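Local coordinates for repressor protein (Enterobacteria phage N15, PDB 2HIN) that probably binds DNA through a helix-turn-helix domain and acts as a dimeric transcriptional repressor of the Cro family, at residues G11-A16 and G25-W30. Residues are numbered along the deposited sequence; the frame is centred on the assembly and turned at random.
Sequences GDVEKA and GAVYQW
In the helix-turn-helix unit of this Cro protein, the two helices, 13-20 and 24-33, meet through Val13, which packs against Val27 and Tyr28. The junction illustrates how one branched side chain at the start of a helix can serve two neighbours at once. Val13 CG1, anti to the backbone N (chi1 170°), slips past Val27 and lies 3.7 Å from Val27 CB, while the same methyl reaches the Tyr28 ring, 3.6 Å from Tyr28 CE2. The other branch, Val13 CG2, sits over a face of that ring, toward its hydroxyl-bearing rim: it is 4.1 Å from the Tyr28 ring centroid and 25° off the normal, a CH-pi contact. Tyr28 is exposed, but the end of its side chain comes in against Val13, whereas the two valines are buried, Val13 continuing onto Val7 of helix 3-10 and Val27 onto Ala17 and Val22. Just before Val13, Asp12 is the N-cap of helix 13-20: Asp12 OD1 accepts from Lys15 N at 2.8 Å, the bond being nearly straight at 166°. That bond supplies an acceptor to an amide of the first turn, the turn that carries Val13. Across the interface the contact is made by van der Waals and CH-pi packing, as in the small hydrophobic core that clamps the two helices of a helix-turn-helix together.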
# COMPACT_ATOMS: atom_id res chain seq x y z
N GLY A 11 -18.50 -4.17 5.76
CA GLY A 11 -19.73 -4.61 6.44
C GLY A 11 -19.48 -5.60 7.57
O GLY A 11 -20.14 -5.53 8.61
N ASP A 12 -18.59 -6.56 7.37
CA ASP A 12 -18.22 -7.51 8.43
C ASP A 12 -16.82 -8.02 8.19
O ASP A 12 -16.19 -7.66 7.18
CB ASP A 12 -19.25 -8.67 8.57
CG ASP A 12 -19.33 -9.55 7.36
OD1 ASP A 12 -18.38 -9.64 6.56
OD2 ASP A 12 -20.39 -10.20 7.22
N VAL A 13 -16.31 -8.81 9.12
CA VAL A 13 -14.93 -9.29 9.02
C VAL A 13 -14.71 -10.15 7.80
O VAL A 13 -13.70 -9.98 7.13
CB VAL A 13 -14.46 -9.99 10.31
CG1 VAL A 13 -13.12 -10.69 10.10
CG2 VAL A 13 -14.36 -8.97 11.43
N GLU A 14 -15.63 -11.06 7.52
CA GLU A 14 -15.47 -11.96 6.41
C GLU A 14 -15.36 -11.19 5.09
O GLU A 14 -14.50 -11.48 4.26
CB GLU A 14 -16.65 -12.94 6.35
CG GLU A 14 -16.49 -14.02 5.30
CD GLU A 14 -17.74 -14.88 5.14
OE1 GLU A 14 -18.86 -14.38 5.40
OE2 GLU A 14 -17.59 -16.05 4.72
N LYS A 15 -16.23 -10.21 4.91
CA LYS A 15 -16.21 -9.39 3.70
C LYS A 15 -14.95 -8.52 3.64
O LYS A 15 -14.40 -8.32 2.56
CB LYS A 15 -17.46 -8.55 3.62
CG LYS A 15 -18.72 -9.36 3.38
CD LYS A 15 -19.90 -8.44 3.13
CE LYS A 15 -20.56 -7.95 4.37
NZ LYS A 15 -21.82 -7.25 3.99
N ALA A 16 -14.49 -8.03 4.78
CA ALA A 16 -13.24 -7.26 4.81
C ALA A 16 -12.05 -8.15 4.43
O ALA A 16 -11.17 -7.72 3.68
CB ALA A 16 -13.04 -6.64 6.19
N GLY A 25 -9.17 -14.53 10.36
CA GLY A 25 -8.41 -14.53 11.60
C GLY A 25 -7.42 -13.38 11.69
O GLY A 25 -7.24 -12.80 12.75
N ALA A 26 -6.79 -13.02 10.57
CA ALA A 26 -5.88 -11.89 10.56
C ALA A 26 -6.62 -10.60 10.89
O ALA A 26 -6.09 -9.77 11.62
CB ALA A 26 -5.18 -11.75 9.21
N VAL A 27 -7.80 -10.41 10.33
CA VAL A 27 -8.57 -9.19 10.62
C VAL A 27 -8.92 -9.12 12.11
O VAL A 27 -8.80 -8.06 12.73
CB VAL A 27 -9.81 -9.08 9.77
CG1 VAL A 27 -10.61 -7.79 10.09
CG2 VAL A 27 -9.44 -9.08 8.25
N TYR A 28 -9.32 -10.25 12.71
CA TYR A 28 -9.58 -10.26 14.15
C TYR A 28 -8.31 -9.93 14.93
O TYR A 28 -8.39 -9.25 15.94
CB TYR A 28 -10.18 -11.59 14.65
CG TYR A 28 -11.65 -11.67 14.34
CD1 TYR A 28 -12.56 -10.89 15.05
CD2 TYR A 28 -12.15 -12.54 13.37
CE1 TYR A 28 -13.92 -10.96 14.79
CE2 TYR A 28 -13.51 -12.61 13.09
CZ TYR A 28 -14.39 -11.81 13.81
OH TYR A 28 -15.75 -11.87 13.56
N GLN A 29 -7.14 -10.38 14.48
CA GLN A 29 -5.92 -10.02 15.19
C GLN A 29 -5.57 -8.54 15.04
O GLN A 29 -4.99 -7.95 15.95
CB GLN A 29 -4.77 -10.94 14.82
CG GLN A 29 -5.05 -12.35 15.32
CD GLN A 29 -3.91 -13.29 15.18
OE1 GLN A 29 -3.70 -13.87 14.11
NE2 GLN A 29 -3.17 -13.52 16.25
N TRP A 30 -5.93 -7.92 13.93
CA TRP A 30 -5.79 -6.45 13.81
C TRP A 30 -6.71 -5.73 14.79
O TRP A 30 -6.31 -4.79 15.45
CB TRP A 30 -6.06 -5.96 12.38
CG TRP A 30 -5.17 -6.57 11.33
CD1 TRP A 30 -3.99 -7.22 11.51
CD2 TRP A 30 -5.44 -6.59 9.93
NE1 TRP A 30 -3.50 -7.62 10.30
CE2 TRP A 30 -4.37 -7.25 9.31
CE3 TRP A 30 -6.48 -6.11 9.14
CZ2 TRP A 30 -4.32 -7.44 7.93
CZ3 TRP A 30 -6.42 -6.30 7.76
CH2 TRP A 30 -5.36 -6.97 7.19